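Local structure of endo-1,4-beta-xylanase (Bacteroides thetaiotaomicron VPI-5482, 3KST) at residues E48-F53 with W80-Y85; Q66-T71 with L95-E100; Y36-T41 with K59-E64. The protein probably hydrolyses glycosidic bonds in xylan-type plant polysaccharides, as a calcium-binding member of glycosyl hydrolase family 43. All coordinates share one frame; numbering follows the deposited sequence. Where two conformers were deposited one is given.

Interaction 1. Residues E48-F53 with W80-Y85; sequences EGFACF and WAPEVY. With CA (calcium ion), chain C.
Phe50 and Pro82 mark the nearest backbone approach of two strands that do not pair, their CA atoms 7.5 Å apart. The axes of 49-53 and 80-85 come within 8.5 Å and their N-to-C directions diverge by 49°, far enough apart to share no backbone hydrogen bond and meet through side chains. This is how neighbouring blades meet in the five-bladed beta-propeller of family 43: strand 49-55 belongs to one blade, and 80-87 is the innermost strand of the next. Phe50 CG lies anti to its own carbonyl carbon (chi1 -52°), which swings the ring across to the proline. Pro82 CB sits 3.7 Å from the centroid of the Phe50 ring and almost on the ring normal, a CH-pi contact, while Pro82 CG rests 3.6 Å from Phe50 CD1. Proline suits the place because its stiff apolar ring offers a fixed surface to the aromatic face. At the rim, Phe50 CE1 comes 3.6 Å from Trp80 N, near the ring plane. With an alanine here Pro82 would probably lose the cover over its CB and CG, opening a gap between the blades. The far side of 80-85 turns to the metal, where small Ala81 lies close to His251, the other protein ligand. Ala81 O and Pro82 O each accept a hydrogen bond from a calcium-bound water. Glu83, extended beyond CG, binds the calcium ion through OE2 at 2.3 Å, and its OE1 accepts a hydrogen bond from Tyr85 OH at 2.6 Å.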
loop_
_atom_site.group_PDB
_atom_site.type_symbol
_atom_site.label_atom_id
_atom_site.label_comp_id
_atom_site.label_asym_id
_atom_site.label_seq_id
_atom_site.Cartn_x
_atom_site.Cartn_y
_atom_site.Cartn_z
ATOM N N GLU A 48 5.780 18.748 -1.159
ATOM C CA GLU A 48 5.418 17.528 -1.899
ATOM C C GLU A 48 6.359 16.379 -1.484
ATOM O O GLU A 48 7.550 16.597 -1.187
ATOM C CB GLU A 48 5.516 17.759 -3.429
ATOM C CG GLU A 48 4.553 18.808 -4.031
ATOM C CD GLU A 48 3.139 18.309 -4.313
ATOM O OE1 GLU A 48 2.930 17.103 -4.534
ATOM O OE2 GLU A 48 2.211 19.150 -4.362
ATOM N N GLY A 49 5.808 15.169 -1.449
ATOM C CA GLY A 49 6.546 13.968 -1.102
ATOM C C GLY A 49 5.823 13.105 -0.088
ATOM O O GLY A 49 4.628 12.888 -0.219
ATOM N N PHE A 50 6.564 12.551 0.875
ATOM C CA PHE A 50 5.967 11.663 1.870
ATOM C C PHE A 50 6.460 11.966 3.258
ATOM O O PHE A 50 7.654 12.273 3.451
ATOM C CB PHE A 50 6.198 10.168 1.562
ATOM C CG PHE A 50 5.799 9.779 0.169
ATOM C CD1 PHE A 50 4.455 9.771 -0.211
ATOM C CD2 PHE A 50 6.763 9.475 -0.785
ATOM C CE1 PHE A 50 4.067 9.465 -1.494
ATOM C CE2 PHE A 50 6.381 9.155 -2.086
ATOM C CZ PHE A 50 5.018 9.136 -2.432
ATOM N N ALA A 51 5.535 11.878 4.208
ATOM C CA ALA A 51 5.868 11.973 5.624
ATOM C C ALA A 51 6.165 10.576 6.140
ATOM O O ALA A 51 5.879 9.568 5.484
ATOM C CB ALA A 51 4.693 12.576 6.418
ATOM N N CYS A 52 6.743 10.541 7.335
ATOM C CA CYS A 52 6.983 9.324 8.110
ATOM C C CYS A 52 6.340 9.541 9.477
ATOM O O CYS A 52 6.565 10.566 10.083
ATOM C CB CYS A 52 8.466 9.037 8.326
ATOM S SG CYS A 52 8.745 7.607 9.402
ATOM N N PHE A 53 5.516 8.597 9.910
ATOM C CA PHE A 53 4.958 8.595 11.280
ATOM C C PHE A 53 5.459 7.339 11.972
ATOM O O PHE A 53 5.564 6.297 11.321
ATOM C CB PHE A 53 3.429 8.571 11.260
ATOM C CG PHE A 53 2.814 9.728 10.542
ATOM C CD1 PHE A 53 2.634 9.671 9.167
ATOM C CD2 PHE A 53 2.392 10.861 11.232
ATOM C CE1 PHE A 53 2.047 10.751 8.466
ATOM C CE2 PHE A 53 1.808 11.942 10.570
ATOM C CZ PHE A 53 1.631 11.892 9.161
ATOM N N TRP A 80 2.115 9.667 -4.515
ATOM C CA TRP A 80 1.108 8.730 -3.991
ATOM C C TRP A 80 1.628 7.333 -3.618
ATOM O O TRP A 80 2.606 6.823 -4.185
ATOM C CB TRP A 80 0.005 8.457 -5.033
ATOM C CG TRP A 80 -0.610 9.645 -5.686
ATOM C CD1 TRP A 80 -0.801 10.886 -5.157
ATOM C CD2 TRP A 80 -1.157 9.680 -6.999
ATOM N NE1 TRP A 80 -1.419 11.703 -6.067
ATOM C CE2 TRP A 80 -1.653 10.991 -7.211
ATOM C CE3 TRP A 80 -1.276 8.738 -8.028
ATOM C CZ2 TRP A 80 -2.252 11.384 -8.430
ATOM C CZ3 TRP A 80 -1.865 9.134 -9.246
ATOM C CH2 TRP A 80 -2.359 10.445 -9.420
ATOM N N ALA A 81 0.904 6.703 -2.695
ATOM C CA ALA A 81 1.024 5.263 -2.420
ATOM C C ALA A 81 2.445 4.735 -2.150
ATOM O O ALA A 81 2.897 3.772 -2.785
ATOM C CB ALA A 81 0.331 4.486 -3.584
ATOM N N PRO A 82 3.136 5.329 -1.157
ATOM C CA PRO A 82 4.464 4.861 -0.804
ATOM C C PRO A 82 4.440 3.530 -0.035
ATOM O O PRO A 82 3.458 3.239 0.644
ATOM C CB PRO A 82 4.972 5.979 0.103
ATOM C CG PRO A 82 3.734 6.436 0.825
ATOM C CD PRO A 82 2.648 6.346 -0.193
ATOM N N GLU A 83 5.451 2.699 -0.246
ATOM C CA GLU A 83 5.702 1.504 0.587
ATOM C C GLU A 83 7.195 1.526 0.871
ATOM O O GLU A 83 7.975 1.907 -0.001
ATOM C CB GLU A 83 5.273 0.197 -0.075
ATOM C CG GLU A 83 3.763 0.174 -0.465
ATOM C CD GLU A 83 3.141 -1.200 -0.744
ATOM O OE1 GLU A 83 3.809 -2.284 -0.711
ATOM O OE2 GLU A 83 1.896 -1.212 -0.973
ATOM N N VAL A 84 7.576 1.175 2.096
ATOM C CA VAL A 84 8.978 1.160 2.539
ATOM C C VAL A 84 9.327 -0.232 3.077
ATOM O O VAL A 84 8.552 -0.807 3.860
ATOM C CB VAL A 84 9.244 2.202 3.625
ATOM C CG1 VAL A 84 10.652 2.050 4.222
ATOM C CG2 VAL A 84 9.069 3.646 3.072
ATOM N N TYR A 85 10.511 -0.725 2.711
ATOM C CA TYR A 85 10.980 -2.037 3.084
ATOM C C TYR A 85 12.467 -2.006 3.415
ATOM O O TYR A 85 13.259 -1.390 2.691
ATOM C CB TYR A 85 10.809 -3.054 1.938
ATOM C CG TYR A 85 9.594 -2.892 1.091
ATOM C CD1 TYR A 85 8.343 -3.358 1.511
ATOM C CD2 TYR A 85 9.682 -2.248 -0.146
ATOM C CE1 TYR A 85 7.229 -3.212 0.702
ATOM C CE2 TYR A 85 8.600 -2.087 -0.931
ATOM C CZ TYR A 85 7.358 -2.553 -0.508
ATOM O OH TYR A 85 6.285 -2.382 -1.314
HETATM CA CA CA C . 0.221 0.347 -1.411
HETATM O O HOH W 1 1.693 1.433 -3.103
HETATM O O HOH W 2 0.907 2.607 -0.441
HETATM O O HOH W 3 -0.585 0.227 0.920
HETATM O O HOH W 4 -1.508 -1.566 -1.109
HETATM O O HOH W 5 -0.117 -0.843 -3.653
#

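Interaction 2. Residues Q66-T71 with L95-E100; sequences QALSAT and LFYSAE
Leu68 crosses both Leu95 and Tyr97 at about a right angle, so that one branched side chain meets two alternate residues on the same side of strand 95-99. The contact joins the fourth strand of one beta-propeller blade, 60-69, to the middle strand of the next, 92-99. A classic beta bulge in 66-71 prepares it: Ala67 and Leu68 both face Phe50 on the paired strand, and the chain turns a corner at Ala67. Leu68 was modelled in two conformers, and the contacts of CD1 hold for the one described. In it CD1 lies over one face of the Tyr97 ring, offset toward the rim, 4.0 Å from the ring centroid and 26° off its normal, a CH-pi contact, with Tyr97 CZ the nearest ring atom at 3.7 Å. A first torsion that sets CG between the backbone N and the carbonyl carbon (chi1 61°) turns the Tyr97 ring face to the leucine. Tyrosine serves here because its face is apolar while its hydroxyl has a hydrogen-bonding partner in Ser73 OG. Leu95 CD2 packs against the base of the side chain, 3.7 Å from Leu68 CB; its 3.3 Å approach to Leu68 CD1 is tighter than usual and doubtful. A branched aliphatic chain can meet Leu95, Tyr97, Ala106 and Phe79 at once without bringing a polar group into the buried seam. The bulge is held by the neighbouring strand and by Gln66: Leu68 O takes a hydrogen bond from Phe50 N, and Gln66 NE2, also hydrogen-bonded to Gly47 O, donates to Leu68 O at 3.0 Å, N-H...O angle 151°.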
loop_
_atom_site.group_PDB
_atom_site.type_symbol
_atom_site.label_atom_id
_atom_site.label_comp_id
_atom_site.label_asym_id
_atom_site.label_seq_id
_atom_site.Cartn_x
_atom_site.Cartn_y
_atom_site.Cartn_z
ATOM N N GLN A 66 9.911 14.520 7.094
ATOM C CA GLN A 66 9.586 14.347 5.676
ATOM C C GLN A 66 10.493 13.259 5.097
ATOM O O GLN A 66 11.639 13.545 4.743
ATOM C CB GLN A 66 9.815 15.658 4.961
ATOM C CG GLN A 66 9.413 15.677 3.491
ATOM C CD GLN A 66 8.015 16.224 3.189
ATOM O OE1 GLN A 66 7.346 16.833 4.033
ATOM N NE2 GLN A 66 7.604 16.069 1.935
ATOM N N ALA A 67 9.972 12.030 5.013
ATOM C CA ALA A 67 10.673 10.861 4.457
ATOM C C ALA A 67 11.261 11.139 3.072
ATOM O O ALA A 67 12.421 10.777 2.802
ATOM C CB ALA A 67 9.736 9.631 4.377
ATOM N N LEU A 68 10.452 11.761 2.210
ATOM C CA LEU A 68 10.881 12.103 0.857
ATOM C C LEU A 68 10.403 13.498 0.469
ATOM O O LEU A 68 9.232 13.836 0.670
ATOM C CB LEU A 68 10.419 11.035 -0.140
ATOM C CG LEU A 68 10.681 11.260 -1.631
ATOM C CD1 LEU A 68 10.971 9.922 -2.290
ATOM C CD2 LEU A 68 9.540 11.989 -2.333
ATOM N N SER A 69 11.334 14.306 -0.045
ATOM C CA SER A 69 11.079 15.652 -0.537
ATOM C C SER A 69 11.120 15.562 -2.079
ATOM O O SER A 69 11.964 14.837 -2.682
ATOM C CB SER A 69 12.115 16.646 0.001
ATOM O OG SER A 69 12.138 16.680 1.429
ATOM N N ALA A 70 10.220 16.289 -2.723
ATOM C CA ALA A 70 10.079 16.289 -4.184
ATOM C C ALA A 70 11.381 16.611 -4.919
ATOM O O ALA A 70 11.661 15.998 -5.950
ATOM C CB ALA A 70 9.020 17.240 -4.612
ATOM N N THR A 71 12.173 17.548 -4.389
ATOM C CA THR A 71 13.474 17.919 -4.985
ATOM C C THR A 71 14.475 16.761 -5.110
ATOM O O THR A 71 15.344 16.745 -6.026
ATOM C CB THR A 71 14.151 19.168 -4.297
ATOM O OG1 THR A 71 14.494 18.880 -2.932
ATOM C CG2 THR A 71 13.267 20.423 -4.440
ATOM N N LEU A 95 12.153 2.859 -0.626
ATOM C CA LEU A 95 10.846 3.481 -0.742
ATOM C C LEU A 95 10.390 3.371 -2.207
ATOM O O LEU A 95 11.019 3.944 -3.093
ATOM C CB LEU A 95 10.907 4.964 -0.335
ATOM C CG LEU A 95 9.754 5.905 -0.695
ATOM C CD1 LEU A 95 8.501 5.370 -0.068
ATOM C CD2 LEU A 95 10.089 7.367 -0.320
ATOM N N PHE A 96 9.290 2.655 -2.434
ATOM C CA PHE A 96 8.686 2.495 -3.751
ATOM C C PHE A 96 7.439 3.381 -3.763
ATOM O O PHE A 96 6.657 3.364 -2.826
ATOM C CB PHE A 96 8.344 1.039 -4.020
ATOM C CG PHE A 96 9.525 0.236 -4.443
ATOM C CD1 PHE A 96 10.456 -0.226 -3.508
ATOM C CD2 PHE A 96 9.769 0.016 -5.792
ATOM C CE1 PHE A 96 11.590 -0.953 -3.953
ATOM C CE2 PHE A 96 10.875 -0.699 -6.211
ATOM C CZ PHE A 96 11.778 -1.179 -5.301
ATOM N N TYR A 97 7.242 4.136 -4.831
ATOM C CA TYR A 97 6.165 5.137 -4.845
ATOM C C TYR A 97 5.780 5.570 -6.247
ATOM O O TYR A 97 6.414 5.157 -7.209
ATOM C CB TYR A 97 6.627 6.350 -4.042
ATOM C CG TYR A 97 7.859 7.054 -4.579
ATOM C CD1 TYR A 97 9.157 6.550 -4.343
ATOM C CD2 TYR A 97 7.744 8.230 -5.316
ATOM C CE1 TYR A 97 10.323 7.210 -4.840
ATOM C CE2 TYR A 97 8.910 8.927 -5.812
ATOM C CZ TYR A 97 10.193 8.398 -5.560
ATOM O OH TYR A 97 11.315 9.053 -6.036
ATOM N N SER A 98 4.727 6.387 -6.333
ATOM C CA SER A 98 4.280 6.981 -7.563
ATOM C C SER A 98 4.555 8.463 -7.504
ATOM O O SER A 98 4.510 9.056 -6.457
ATOM C CB SER A 98 2.797 6.736 -7.754
ATOM O OG SER A 98 2.523 5.349 -7.717
ATOM N N ALA A 99 4.883 9.052 -8.640
ATOM C CA ALA A 99 5.109 10.490 -8.764
ATOM C C ALA A 99 4.778 10.852 -10.209
ATOM O O ALA A 99 5.279 10.208 -11.117
ATOM C CB ALA A 99 6.573 10.874 -8.377
ATOM N N GLU A 100 3.900 11.840 -10.424
ATOM C CA GLU A 100 3.389 12.208 -11.764
ATOM C C GLU A 100 2.887 11.004 -12.600
ATOM O O GLU A 100 3.118 10.934 -13.816
ATOM C CB GLU A 100 4.413 13.018 -12.576
ATOM C CG GLU A 100 5.016 14.215 -11.884
ATOM C CD GLU A 100 5.636 15.252 -12.815
ATOM O OE1 GLU A 100 5.605 15.082 -14.061
ATOM O OE2 GLU A 100 6.144 16.265 -12.289
#

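Interaction 3. Residues Y36-T41 with K59-E64; sequences YYAYGT and KNWKRE
Trp61 lays the benzene end of its indole against Ala38 and Tyr36, reaching past a strand to do so. Strands 35-41 and 60-69 belong to one blade of the beta-propeller, and 49-55 runs between them, paired with both. The blade twists strongly, so the axes of 36-41 and 60-64 are 67° apart in direction and 8.8 Å distant at their closest. Trp61 CB begins the reach, and CG, anti to the carbonyl carbon (chi1 -65°), carries the ring over toward 36-41. On the pyrrole side NE1 is hydrogen-bonded to Leu58 O, which satisfies the one polar atom of the indole and helps to fix how the ring is turned. On the other side CE3 is the first atom to arrive, 4.0 Å from Ala38 CB. Next comes CZ3, which makes the closest approach of the contact, 3.5 Å to Ala38 CB, and lies 3.7 Å from Ala38 N. The carbonyl carbon of Tyr37 stands at the ring edge, near its plane. A residue as small as alanine suits this place, since its methyl lets the indole come this near to the backbone. The side chain of Tyr36 meets the tryptophan through CB; its ring leads away, and its hydroxyl is hydrogen-bonded to Lys258 N. Trp61 also touches Val29 and Ser55, so the large flat residue contacts three other strands of its blade. At its tip CH2 meets the methylene carbon Tyr36 CB and the methyl carbon Ala38 CB, each 3.9 Å away.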
loop_
_atom_site.group_PDB
_atom_site.type_symbol
_atom_site.label_atom_id
_atom_site.label_comp_id
_atom_site.label_asym_id
_atom_site.label_seq_id
_atom_site.Cartn_x
_atom_site.Cartn_y
_atom_site.Cartn_z
ATOM N N TYR A 36 6.740 0.726 14.816
ATOM C CA TYR A 36 5.878 0.833 13.621
ATOM C C TYR A 36 6.173 2.118 12.889
ATOM O O TYR A 36 6.320 3.145 13.526
ATOM C CB TYR A 36 4.403 0.790 14.002
ATOM C CG TYR A 36 4.053 -0.486 14.732
ATOM C CD1 TYR A 36 3.910 -1.697 14.048
ATOM C CD2 TYR A 36 3.860 -0.493 16.119
ATOM C CE1 TYR A 36 3.576 -2.874 14.714
ATOM C CE2 TYR A 36 3.541 -1.692 16.801
ATOM C CZ TYR A 36 3.412 -2.869 16.092
ATOM O OH TYR A 36 3.076 -4.025 16.749
ATOM N N TYR A 37 6.251 2.058 11.559
ATOM C CA TYR A 37 6.514 3.230 10.714
ATOM C C TYR A 37 5.462 3.288 9.627
ATOM O O TYR A 37 5.330 2.324 8.863
ATOM C CB TYR A 37 7.904 3.170 10.084
ATOM C CG TYR A 37 9.024 3.152 11.086
ATOM C CD1 TYR A 37 9.558 4.344 11.573
ATOM C CD2 TYR A 37 9.541 1.957 11.558
ATOM C CE1 TYR A 37 10.602 4.355 12.508
ATOM C CE2 TYR A 37 10.588 1.947 12.495
ATOM C CZ TYR A 37 11.110 3.141 12.967
ATOM O OH TYR A 37 12.143 3.138 13.888
ATOM N N ALA A 38 4.707 4.385 9.574
ATOM C CA ALA A 38 3.626 4.564 8.601
ATOM C C ALA A 38 4.004 5.586 7.570
ATOM O O ALA A 38 4.563 6.616 7.908
ATOM C CB ALA A 38 2.340 5.019 9.274
ATOM N N TYR A 39 3.687 5.273 6.314
ATOM C CA TYR A 39 3.897 6.172 5.165
ATOM C C TYR A 39 2.650 6.114 4.316
ATOM O O TYR A 39 2.122 5.020 4.097
ATOM C CB TYR A 39 5.067 5.707 4.315
ATOM C CG TYR A 39 6.295 5.356 5.122
ATOM C CD1 TYR A 39 6.429 4.078 5.681
ATOM C CD2 TYR A 39 7.302 6.299 5.351
ATOM C CE1 TYR A 39 7.534 3.742 6.458
ATOM C CE2 TYR A 39 8.412 5.975 6.109
ATOM C CZ TYR A 39 8.528 4.678 6.654
ATOM O OH TYR A 39 9.632 4.329 7.394
ATOM N N GLY A 40 2.174 7.267 3.857
ATOM C CA GLY A 40 1.012 7.323 2.959
ATOM C C GLY A 40 1.002 8.538 2.040
ATOM O O GLY A 40 1.944 9.344 2.029
ATOM N N THR A 41 -0.083 8.654 1.284
ATOM C CA THR A 41 -0.350 9.775 0.401
ATOM C C THR A 41 -0.826 10.957 1.217
ATOM O O THR A 41 -1.823 10.848 1.912
ATOM C CB THR A 41 -1.450 9.412 -0.602
ATOM O OG1 THR A 41 -0.976 8.331 -1.383
ATOM C CG2 THR A 41 -1.851 10.614 -1.520
ATOM N N LYS A 59 -1.904 3.123 18.205
ATOM C CA LYS A 59 -2.946 4.099 18.532
ATOM C C LYS A 59 -2.354 5.489 18.478
ATOM O O LYS A 59 -2.926 6.372 17.837
ATOM C CB LYS A 59 -3.562 3.829 19.921
ATOM C CG LYS A 59 -4.567 4.895 20.410
ATOM C CD LYS A 59 -5.812 5.112 19.532
ATOM C CE LYS A 59 -6.772 6.065 20.228
ATOM N NZ LYS A 59 -8.092 6.358 19.573
ATOM N N ASN A 60 -1.226 5.679 19.168
ATOM C CA ASN A 60 -0.566 6.976 19.254
ATOM C C ASN A 60 0.635 7.020 18.330
ATOM O O ASN A 60 1.544 6.169 18.427
ATOM C CB ASN A 60 -0.131 7.249 20.677
ATOM C CG ASN A 60 -1.281 7.118 21.652
ATOM O OD1 ASN A 60 -2.190 7.962 21.690
ATOM N ND2 ASN A 60 -1.264 6.052 22.428
ATOM N N TRP A 61 0.609 7.981 17.408
ATOM C CA TRP A 61 1.651 8.155 16.385
ATOM C C TRP A 61 2.374 9.477 16.582
ATOM O O TRP A 61 1.776 10.443 17.052
ATOM C CB TRP A 61 1.038 8.103 14.969
ATOM C CG TRP A 61 0.464 6.745 14.682
ATOM C CD1 TRP A 61 -0.720 6.270 15.118
ATOM C CD2 TRP A 61 1.078 5.680 13.953
ATOM N NE1 TRP A 61 -0.907 4.970 14.715
ATOM C CE2 TRP A 61 0.190 4.580 13.993
ATOM C CE3 TRP A 61 2.303 5.533 13.290
ATOM C CZ2 TRP A 61 0.503 3.331 13.391
ATOM C CZ3 TRP A 61 2.607 4.298 12.675
ATOM C CH2 TRP A 61 1.705 3.226 12.731
ATOM N N LYS A 62 3.658 9.521 16.245
ATOM C CA LYS A 62 4.409 10.783 16.275
ATOM C C LYS A 62 5.024 10.982 14.881
ATOM O O LYS A 62 5.422 9.999 14.234
ATOM C CB LYS A 62 5.471 10.828 17.383
ATOM C CG LYS A 62 6.936 10.599 17.005
ATOM C CD LYS A 62 7.862 10.657 18.222
ATOM C CE LYS A 62 9.256 11.106 17.819
ATOM N NZ LYS A 62 10.245 11.034 18.940
ATOM N N ARG A 63 5.119 12.240 14.454
ATOM C CA ARG A 63 5.777 12.568 13.183
ATOM C C ARG A 63 7.279 12.440 13.310
ATOM O O ARG A 63 7.873 12.872 14.308
ATOM C CB ARG A 63 5.456 13.972 12.721
ATOM C CG ARG A 63 4.092 14.100 12.149
ATOM C CD ARG A 63 3.873 15.524 11.714
ATOM N NE ARG A 63 2.616 15.676 11.006
ATOM C CZ ARG A 63 2.402 15.319 9.735
ATOM N NH1 ARG A 63 3.363 14.724 9.000
ATOM N NH2 ARG A 63 1.216 15.550 9.197
ATOM N N GLU A 64 7.881 11.806 12.312
ATOM C CA GLU A 64 9.332 11.682 12.254
ATOM C C GLU A 64 9.969 12.689 11.304
ATOM O O GLU A 64 11.175 12.950 11.416
ATOM C CB GLU A 64 9.725 10.255 11.887
ATOM C CG GLU A 64 9.393 9.238 12.964
ATOM C CD GLU A 64 10.200 9.374 14.237
ATOM O OE1 GLU A 64 11.255 10.040 14.255
ATOM O OE2 GLU A 64 9.760 8.801 15.246
#

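In the fold
Interactions 1 and 2 form one seam between the first two propeller blades, their centres about 6 Å apart: Phe50 CE2 lies 3.4 Å from Tyr97 CB, and Glu83 O is probably hydrogen-bonded to Phe96 N at 2.9 Å. Interaction 3 lies within the first blade, about 10 Å from interaction 1 and 16 Å from interaction 2 between centres, and connects through strand 49-55, where Phe53 O meets Ala38 N at 2.7 Å. Thr41 links interactions 1 and 3 to the predicted active site: its OG1 is 2.8 Å from Ala81 N and is also hydrogen-bonded to Asp26, the predicted proton acceptor. Interaction 1 alone holds a calcium ligand, Glu83.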